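Local coordinates for protein alpha-galactosidase (Umbelopsis vinacea, PDB 3A5V) that hydrolyses the glycosidic bond of terminal alpha-linked galactose in galactosides, as a tetrameric, N-glycosylated family 27 glycoside hydrolase built on a beta/alpha barrel, at residues I7-G12 / G234-L239; A90-S95 / W121-L126; G188-N193 / C215-I220. All coordinates share one frame; numbering follows the deposited sequence.

Contact 1 of 3, residues I7-G12 / G234-L239; sequences ITPQMG and GGWNDL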
loop_
_atom_site.group_PDB
_atom_site.type_symbol
_atom_site.label_atom_id
_atom_site.label_comp_id
_atom_site.label_asym_id
_atom_site.label_seq_id
_atom_site.Cartn_x
_atom_site.Cartn_y
_atom_site.Cartn_z
ATOM N N ILE A 7 10.464 -20.917 -25.018
ATOM C CA ILE A 7 9.579 -20.450 -26.101
ATOM C C ILE A 7 8.141 -20.887 -25.779
ATOM O O ILE A 7 7.176 -20.162 -26.043
ATOM C CB ILE A 7 10.018 -21.032 -27.476
ATOM C CG1 ILE A 7 11.480 -20.690 -27.795
ATOM C CG2 ILE A 7 9.080 -20.589 -28.596
ATOM C CD1 ILE A 7 11.786 -19.229 -27.799
ATOM N N THR A 8 8.033 -22.093 -25.228
ATOM C CA THR A 8 6.844 -22.578 -24.539
ATOM C C THR A 8 7.270 -22.706 -23.062
ATOM O O THR A 8 8.481 -22.678 -22.764
ATOM C CB THR A 8 6.418 -23.969 -25.052
ATOM O OG1 THR A 8 7.518 -24.876 -24.913
ATOM C CG2 THR A 8 5.974 -23.916 -26.521
ATOM N N PRO A 9 6.298 -22.822 -22.132
ATOM C CA PRO A 9 6.697 -22.995 -20.735
ATOM C C PRO A 9 7.610 -24.213 -20.519
ATOM O O PRO A 9 7.393 -25.266 -21.136
ATOM C CB PRO A 9 5.356 -23.189 -19.996
ATOM C CG PRO A 9 4.334 -22.457 -20.881
ATOM C CD PRO A 9 4.836 -22.736 -22.299
ATOM N N GLN A 10 8.616 -24.074 -19.653
ATOM C CA GLN A 10 9.506 -25.212 -19.333
ATOM C C GLN A 10 8.760 -26.341 -18.596
ATOM O O GLN A 10 7.777 -26.098 -17.900
ATOM C CB GLN A 10 10.735 -24.761 -18.523
ATOM C CG GLN A 10 10.430 -24.206 -17.094
ATOM C CD GLN A 10 10.227 -22.678 -17.030
ATOM O OE1 GLN A 10 9.724 -22.050 -17.969
ATOM N NE2 GLN A 10 10.602 -22.087 -15.897
ATOM N N MET A 11 9.234 -27.572 -18.775
ATOM C CA MET A 11 8.680 -28.725 -18.087
ATOM C C MET A 11 9.841 -29.511 -17.490
ATOM O O MET A 11 10.930 -29.559 -18.066
ATOM C CB MET A 11 7.879 -29.607 -19.053
ATOM C CG MET A 11 6.711 -28.899 -19.765
ATOM S SD MET A 11 5.915 -29.922 -21.035
ATOM C CE MET A 11 5.381 -31.360 -20.064
ATOM N N GLY A 12 9.615 -30.137 -16.344
ATOM C CA GLY A 12 10.711 -30.819 -15.669
ATOM C C GLY A 12 10.308 -31.368 -14.318
ATOM O O GLY A 12 9.120 -31.633 -14.062
ATOM N N GLY A 234 8.563 -17.026 -23.960
ATOM C CA GLY A 234 9.859 -16.716 -23.340
ATOM C C GLY A 234 9.799 -16.033 -21.975
ATOM O O GLY A 234 10.843 -15.722 -21.420
ATOM N N GLY A 235 8.587 -15.783 -21.447
ATOM C CA GLY A 235 8.428 -14.974 -20.223
ATOM C C GLY A 235 7.097 -15.289 -19.539
ATOM O O GLY A 235 6.073 -14.633 -19.792
ATOM N N TRP A 236 7.135 -16.266 -18.643
ATOM C CA TRP A 236 5.923 -16.886 -18.094
ATOM C C TRP A 236 5.685 -16.591 -16.614
ATOM O O TRP A 236 6.631 -16.540 -15.839
ATOM C CB TRP A 236 6.036 -18.418 -18.231
ATOM C CG TRP A 236 6.341 -18.853 -19.645
ATOM C CD1 TRP A 236 7.516 -19.349 -20.111
ATOM C CD2 TRP A 236 5.454 -18.795 -20.758
ATOM N NE1 TRP A 236 7.426 -19.615 -21.451
ATOM C CE2 TRP A 236 6.176 -19.269 -21.889
ATOM C CE3 TRP A 236 4.131 -18.355 -20.925
ATOM C CZ2 TRP A 236 5.606 -19.357 -23.164
ATOM C CZ3 TRP A 236 3.554 -18.430 -22.208
ATOM C CH2 TRP A 236 4.291 -18.944 -23.308
ATOM N N ASN A 237 4.412 -16.525 -16.218
ATOM C CA ASN A 237 4.026 -16.603 -14.797
ATOM C C ASN A 237 4.218 -18.038 -14.303
ATOM O O ASN A 237 3.868 -18.986 -15.008
ATOM C CB ASN A 237 2.555 -16.165 -14.603
ATOM C CG ASN A 237 2.316 -14.719 -15.059
ATOM O OD1 ASN A 237 3.039 -13.797 -14.657
ATOM N ND2 ASN A 237 1.309 -14.524 -15.909
ATOM N N ASP A 238 4.793 -18.188 -13.108
ATOM C CA ASP A 238 5.101 -19.505 -12.555
ATOM C C ASP A 238 4.228 -19.713 -11.314
ATOM O O ASP A 238 4.329 -18.957 -10.331
ATOM C CB ASP A 238 6.606 -19.574 -12.221
ATOM C CG ASP A 238 7.054 -20.931 -11.662
ATOM O OD1 ASP A 238 6.232 -21.854 -11.475
ATOM O OD2 ASP A 238 8.266 -21.045 -11.372
ATOM N N LEU A 239 3.351 -20.719 -11.368
ATOM C CA LEU A 239 2.412 -20.969 -10.285
ATOM C C LEU A 239 2.965 -21.955 -9.241
ATOM O O LEU A 239 2.224 -22.418 -8.376
ATOM C CB LEU A 239 1.052 -21.438 -10.840
ATOM C CG LEU A 239 0.069 -20.385 -11.385
ATOM C CD1 LEU A 239 0.695 -19.484 -12.483
ATOM C CD2 LEU A 239 -1.208 -21.071 -11.914
#
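P9 sits over one face of the W236 indole, the two side chains crossing at about a right angle. P9 CG lies above the six-membered ring of W236, 3.8 Å from its centroid and 12° off the normal, in a CH-pi contact. Its neighbour P9 CD reaches to 3.6 Å from W236 CZ2, nearer the rim. Proline suits the spot because its ring carbons are held close to the backbone and offer a compact apolar patch to the electron-rich indole. Tryptophan brings both a broad face and an edge: with CG anti to its carbonyl carbon (chi1 -53°), the indole reaches across, and I7 O meets W236 CZ2 edge-on at 3.4 Å. The indole N-H is taken by A6 O, which helps to fix the ring's rotation. Beside it Q10 runs past the indole in the opposite direction, its amide plane 60° from the ring plane and Q10 OE1 4.1 Å from W236 CD1. That oxygen is buried without a partner in the model, whereas NE2 is held by S183 OG. G234 passes close to I7, their CA atoms 4.7 Å apart, with a positive phi that favours glycine. I7 to Q10 lead into strand 11-14, and G234 and G235 into strand 236-238, the first and seventh of the barrel. Strand 268-270 runs between them, bonding Q10 and G12 through L268, so the contact spans the end of the barrel where the strands begin, with helix 288-294 against P9 and M11.

Contact 2 of 3, residues A90-S95 / W121-L126; sequences AGIYSS and WGIDYL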
loop_
_atom_site.group_PDB
_atom_site.type_symbol
_atom_site.label_atom_id
_atom_site.label_comp_id
_atom_site.label_asym_id
_atom_site.label_seq_id
_atom_site.Cartn_x
_atom_site.Cartn_y
_atom_site.Cartn_z
ATOM N N ALA A 90 20.051 -29.927 -17.024
ATOM C CA ALA A 90 20.281 -29.838 -15.580
ATOM C C ALA A 90 20.021 -28.430 -15.061
ATOM O O ALA A 90 20.432 -27.439 -15.682
ATOM C CB ALA A 90 21.701 -30.289 -15.202
ATOM N N GLY A 91 19.342 -28.360 -13.927
ATOM C CA GLY A 91 19.096 -27.083 -13.244
ATOM C C GLY A 91 19.735 -27.054 -11.868
ATOM O O GLY A 91 20.015 -28.107 -11.274
ATOM N N ILE A 92 19.994 -25.849 -11.374
ATOM C CA ILE A 92 20.572 -25.626 -10.043
ATOM C C ILE A 92 19.790 -24.499 -9.347
ATOM O O ILE A 92 19.088 -23.702 -10.009
ATOM C CB ILE A 92 22.096 -25.270 -10.116
ATOM C CG1 ILE A 92 22.797 -25.516 -8.773
ATOM C CG2 ILE A 92 22.322 -23.795 -10.547
ATOM C CD1 ILE A 92 23.176 -26.929 -8.523
ATOM N N TYR A 93 19.898 -24.462 -8.021
ATOM C CA TYR A 93 19.172 -23.496 -7.198
ATOM C C TYR A 93 20.158 -22.606 -6.444
ATOM O O TYR A 93 21.191 -23.079 -5.940
ATOM C CB TYR A 93 18.251 -24.235 -6.217
ATOM C CG TYR A 93 17.750 -23.405 -5.043
ATOM C CD1 TYR A 93 18.544 -23.210 -3.909
ATOM C CD2 TYR A 93 16.468 -22.820 -5.071
ATOM C CE1 TYR A 93 18.095 -22.425 -2.841
ATOM C CE2 TYR A 93 16.005 -22.066 -4.005
ATOM C CZ TYR A 93 16.826 -21.867 -2.891
ATOM O OH TYR A 93 16.392 -21.114 -1.824
ATOM N N SER A 94 19.833 -21.313 -6.373
ATOM C CA SER A 94 20.482 -20.419 -5.423
ATOM C C SER A 94 19.453 -19.377 -4.984
ATOM O O SER A 94 18.245 -19.491 -5.313
ATOM C CB SER A 94 21.739 -19.775 -6.042
ATOM O OG SER A 94 22.583 -19.181 -5.044
ATOM N N SER A 95 19.905 -18.385 -4.224
ATOM C CA SER A 95 19.022 -17.283 -3.807
ATOM C C SER A 95 19.691 -15.952 -4.097
ATOM O O SER A 95 20.920 -15.825 -3.988
ATOM C CB SER A 95 18.685 -17.373 -2.311
ATOM O OG SER A 95 17.781 -16.341 -1.921
ATOM N N TRP A 121 30.059 -26.078 -15.100
ATOM C CA TRP A 121 29.451 -27.357 -14.775
ATOM C C TRP A 121 28.513 -27.895 -15.849
ATOM O O TRP A 121 28.155 -29.073 -15.809
ATOM C CB TRP A 121 28.693 -27.279 -13.449
ATOM C CG TRP A 121 29.545 -27.105 -12.223
ATOM C CD1 TRP A 121 30.903 -27.279 -12.115
ATOM C CD2 TRP A 121 29.080 -26.736 -10.921
ATOM N NE1 TRP A 121 31.306 -27.032 -10.815
ATOM C CE2 TRP A 121 30.204 -26.709 -10.063
ATOM C CE3 TRP A 121 27.814 -26.427 -10.393
ATOM C CZ2 TRP A 121 30.100 -26.386 -8.701
ATOM C CZ3 TRP A 121 27.713 -26.111 -9.036
ATOM C CH2 TRP A 121 28.853 -26.094 -8.211
ATOM N N GLY A 122 28.112 -27.045 -16.794
ATOM C CA GLY A 122 27.135 -27.426 -17.820
ATOM C C GLY A 122 25.666 -27.202 -17.444
ATOM O O GLY A 122 24.769 -27.775 -18.055
ATOM N N ILE A 123 25.423 -26.390 -16.417
ATOM C CA ILE A 123 24.048 -26.083 -15.949
ATOM C C ILE A 123 23.272 -25.376 -17.071
ATOM O O ILE A 123 23.842 -24.564 -17.811
ATOM C CB ILE A 123 24.104 -25.218 -14.640
ATOM C CG1 ILE A 123 24.700 -26.022 -13.474
ATOM C CG2 ILE A 123 22.723 -24.607 -14.262
ATOM C CD1 ILE A 123 23.868 -27.249 -13.014
ATOM N N ASP A 124 21.994 -25.724 -17.224
ATOM C CA ASP A 124 21.141 -25.210 -18.303
ATOM C C ASP A 124 19.978 -24.336 -17.794
ATOM O O ASP A 124 19.155 -23.877 -18.591
ATOM C CB ASP A 124 20.522 -26.410 -19.036
ATOM C CG ASP A 124 21.572 -27.400 -19.527
ATOM O OD1 ASP A 124 22.369 -27.004 -20.387
ATOM O OD2 ASP A 124 21.607 -28.554 -19.037
ATOM N N TYR A 125 19.900 -24.145 -16.476
ATOM C CA TYR A 125 18.662 -23.680 -15.809
ATOM C C TYR A 125 19.013 -23.239 -14.400
ATOM O O TYR A 125 19.659 -23.984 -13.657
ATOM C CB TYR A 125 17.658 -24.850 -15.737
ATOM C CG TYR A 125 16.256 -24.549 -15.232
ATOM C CD1 TYR A 125 16.009 -24.246 -13.880
ATOM C CD2 TYR A 125 15.159 -24.635 -16.097
ATOM C CE1 TYR A 125 14.688 -23.998 -13.407
ATOM C CE2 TYR A 125 13.838 -24.402 -15.637
ATOM C CZ TYR A 125 13.615 -24.074 -14.298
ATOM O OH TYR A 125 12.313 -23.837 -13.864
ATOM N N LEU A 126 18.583 -22.028 -14.033
ATOM C CA LEU A 126 18.729 -21.534 -12.668
ATOM C C LEU A 126 17.375 -21.166 -12.077
ATOM O O LEU A 126 16.665 -20.319 -12.645
ATOM C CB LEU A 126 19.617 -20.285 -12.616
ATOM C CG LEU A 126 19.714 -19.585 -11.236
ATOM C CD1 LEU A 126 20.515 -20.431 -10.198
ATOM C CD2 LEU A 126 20.351 -18.225 -11.386
#
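A90 to I92 meet D124 to L126 where a beta-alpha-beta crossover of the TIM barrel closes: strand 89-95 leads through helix 111-121 to the parallel neighbour 125-129. The helix ends in a Schellman motif at G122, whose positive phi would jam a side chain against the preceding carbonyl, and the chain turns back toward the sheet. Within the two segments I92 N donates to Y125 O at 3.0 Å, tilted 25° from the carbonyl plane, and L126 CA adds a C-H contact to I92 O; farther along, I92 and S94 bond to K127. I92 and L126 point to the sheet face covered by helix 111-121. There I92 CG2 touches both L126 CD1 and I123 CG2, each at 3.8 Å, the I92 and I123 side chains crossing at about a right angle. W118 of that helix packs on all three, and branched aliphatic chains suit this greasy layer between strand and helix. Y125 leaves from the other face, where its ring meets that of Y47. Y125 CB lies 3.6 Å from G91 CA, and a side chain on G91 would press on the tyrosine ring, so glycine fits here. At the start of the strands D124 grips A90 twice. D124 N donates to A90 O at 2.8 Å, nearly along the C=O axis. Its carboxylate has partners beyond the pair as well: OD1 forms a salt bridge with R159 and OD2 is bonded to H84 NE2, which would favour a charged aspartate. With CG anti to the carbonyl carbon (chi1 -54°), D124 OD2 turns back to accept from A90 N through its anti lone pair, 2.9 Å away in a nearly straight bond (170°).

Contact 3 of 3, residues G188-N193 / C215-I220; sequences GDVYDN and CSVMNI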
loop_
_atom_site.group_PDB
_atom_site.type_symbol
_atom_site.label_atom_id
_atom_site.label_comp_id
_atom_site.label_asym_id
_atom_site.label_seq_id
_atom_site.Cartn_x
_atom_site.Cartn_y
_atom_site.Cartn_z
ATOM N N GLY A 188 3.459 -16.887 -3.003
ATOM C CA GLY A 188 4.041 -17.804 -2.027
ATOM C C GLY A 188 3.861 -19.271 -2.433
ATOM O O GLY A 188 3.030 -19.594 -3.300
ATOM N N ASP A 189 4.651 -20.155 -1.819
ATOM C CA ASP A 189 4.744 -21.551 -2.269
ATOM C C ASP A 189 3.409 -22.270 -2.128
ATOM O O ASP A 189 2.702 -22.109 -1.133
ATOM C CB ASP A 189 5.779 -22.354 -1.458
ATOM C CG ASP A 189 7.154 -21.710 -1.402
ATOM O OD1 ASP A 189 7.431 -20.675 -2.060
ATOM O OD2 ASP A 189 7.984 -22.270 -0.659
ATOM N N VAL A 190 3.100 -23.105 -3.116
ATOM C CA VAL A 190 1.974 -24.019 -3.024
ATOM C C VAL A 190 2.285 -25.071 -1.956
ATOM O O VAL A 190 3.443 -25.307 -1.630
ATOM C CB VAL A 190 1.663 -24.675 -4.425
ATOM C CG1 VAL A 190 2.756 -25.725 -4.832
ATOM C CG2 VAL A 190 0.260 -25.270 -4.451
ATOM N N TYR A 191 1.244 -25.643 -1.363
ATOM C CA TYR A 191 1.387 -26.877 -0.609
ATOM C C TYR A 191 0.350 -27.897 -1.054
ATOM O O TYR A 191 -0.545 -27.575 -1.860
ATOM C CB TYR A 191 1.363 -26.665 0.908
ATOM C CG TYR A 191 0.047 -26.285 1.564
ATOM C CD1 TYR A 191 -0.784 -25.281 1.048
ATOM C CD2 TYR A 191 -0.321 -26.891 2.775
ATOM C CE1 TYR A 191 -1.986 -24.907 1.725
ATOM C CE2 TYR A 191 -1.474 -26.540 3.442
ATOM C CZ TYR A 191 -2.308 -25.552 2.917
ATOM O OH TYR A 191 -3.447 -25.241 3.622
ATOM N N ASP A 192 0.472 -29.120 -0.533
ATOM C CA ASP A 192 -0.314 -30.250 -1.036
ATOM C C ASP A 192 -1.721 -30.196 -0.455
ATOM O O ASP A 192 -2.127 -31.071 0.330
ATOM C CB ASP A 192 0.395 -31.567 -0.680
ATOM C CG ASP A 192 -0.166 -32.767 -1.422
ATOM O OD1 ASP A 192 -0.964 -32.597 -2.374
ATOM O OD2 ASP A 192 0.196 -33.894 -1.029
ATOM N N ASN A 193 -2.464 -29.158 -0.830
ATOM C CA ASN A 193 -3.778 -28.909 -0.263
ATOM C C ASN A 193 -4.645 -28.062 -1.194
ATOM O O ASN A 193 -4.193 -27.024 -1.706
ATOM C CB ASN A 193 -3.618 -28.215 1.093
ATOM C CG ASN A 193 -4.898 -28.225 1.903
ATOM O OD1 ASN A 193 -5.896 -27.631 1.498
ATOM N ND2 ASN A 193 -4.872 -28.900 3.064
ATOM N N CYS A 215 0.349 -21.799 0.557
ATOM C CA CYS A 215 -0.744 -21.253 -0.260
ATOM C C CYS A 215 -1.458 -22.397 -0.979
ATOM O O CYS A 215 -0.836 -23.139 -1.724
ATOM C CB CYS A 215 -0.215 -20.245 -1.299
ATOM S SG CYS A 215 0.675 -18.830 -0.582
ATOM N N SER A 216 -2.773 -22.512 -0.772
ATOM C CA SER A 216 -3.556 -23.563 -1.403
ATOM C C SER A 216 -3.621 -23.392 -2.932
ATOM O O SER A 216 -3.322 -22.313 -3.485
ATOM C CB SER A 216 -4.973 -23.603 -0.804
ATOM O OG SER A 216 -5.750 -22.520 -1.300
ATOM N N VAL A 217 -3.994 -24.472 -3.617
ATOM C CA VAL A 217 -4.241 -24.413 -5.066
ATOM C C VAL A 217 -5.188 -23.243 -5.427
ATOM O O VAL A 217 -4.859 -22.414 -6.294
ATOM C CB VAL A 217 -4.782 -25.788 -5.579
ATOM C CG1 VAL A 217 -5.260 -25.717 -7.045
ATOM C CG2 VAL A 217 -3.688 -26.851 -5.416
ATOM N N MET A 218 -6.330 -23.157 -4.734
ATOM C CA MET A 218 -7.328 -22.120 -5.008
ATOM C C MET A 218 -6.804 -20.701 -4.707
ATOM O O MET A 218 -7.081 -19.745 -5.449
ATOM C CB MET A 218 -8.645 -22.395 -4.249
ATOM C CG MET A 218 -9.460 -23.589 -4.811
ATOM S SD MET A 218 -9.861 -23.419 -6.579
ATOM C CE MET A 218 -10.750 -21.859 -6.596
ATOM N N ASN A 219 -6.031 -20.573 -3.632
ATOM C CA ASN A 219 -5.376 -19.294 -3.313
ATOM C C ASN A 219 -4.508 -18.826 -4.489
ATOM O O ASN A 219 -4.588 -17.669 -4.930
ATOM C CB ASN A 219 -4.546 -19.422 -2.008
ATOM C CG ASN A 219 -3.740 -18.164 -1.689
ATOM O OD1 ASN A 219 -2.678 -17.915 -2.292
ATOM N ND2 ASN A 219 -4.227 -17.366 -0.726
ATOM N N ILE A 220 -3.672 -19.732 -4.999
ATOM C CA ILE A 220 -2.798 -19.390 -6.112
ATOM C C ILE A 220 -3.580 -19.073 -7.390
ATOM O O ILE A 220 -3.246 -18.111 -8.077
ATOM C CB ILE A 220 -1.715 -20.485 -6.344
ATOM C CG1 ILE A 220 -0.700 -20.422 -5.198
ATOM C CG2 ILE A 220 -0.991 -20.297 -7.700
ATOM C CD1 ILE A 220 0.129 -21.688 -5.081
#
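Y191 lays the edge of its ring along the backbone of C215 and S216. From CB, the bond to CG lies between the backbone N and the carbonyl carbon (chi1 71°), which swings the ring over toward the opposing chain. Y191 CD1 meets C215 O at 3.5 Å and Y191 CE1 meets S216 N at the same distance, both near the ring plane. N193 CB covers one face toward the rim, and the hydroxyl at the tip is hydrogen-bonded to R196 O. A tyrosine serves well here: its C-H edge lies along the backbone, one face takes N193 CB, and the hydroxyl reaches the loop at R196. Main-chain bonds hold the two segments together. C215 N donates to D189 O at 2.9 Å, and C215 O receives Y191 N at 3.3 Å, in a bent bond (145°) whose donor stands above the carbonyl plane. V217 N donates to N193 O at 3.2 Å. Thus a helix-starting N-H is satisfied by the loop, while S216, the N-cap, accepts from N219 N through S216 OG at 3.1 Å; serine is well fitted to this role. Among the aliphatic side chains, I220 CD1 approaches V190 CB to 3.4 Å, closer than usual van der Waals contact, the two side chains crossing at about a right angle. C215 SG lies by G188, where a CB would crowd the sulfur, and is tied by a disulfide to C201. D189 turns away from the contact to a salt bridge with R185. The loop that follows strand 183-185 is thereby moored to the N-terminus of helix 217-227, and helix 251-263 packs against V217 and I220 through W261.

All three contacts belong to the beta/alpha barrel, and along the chain contacts 2 and 3 both lie within the loop closed by contact 1. Contact 1 touches contact 2 through the barrel interior, where Q10 NE2 and Y125 OH lie 3.2 Å apart in a probable hydrogen bond, and touches contact 3 by packing of L239 CG on I220 CG2 at 3.8 Å. Contacts 2 and 3 stay about 9 Å apart at their nearest atoms. Each nevertheless approaches bound Tris, probably from the crystallisation liquor, the Y93 side chain to about 3 Å and that of D189 to about 4 Å; it may mark a pocket at the barrel end where the strands finish, as in TIM-barrel enzymes.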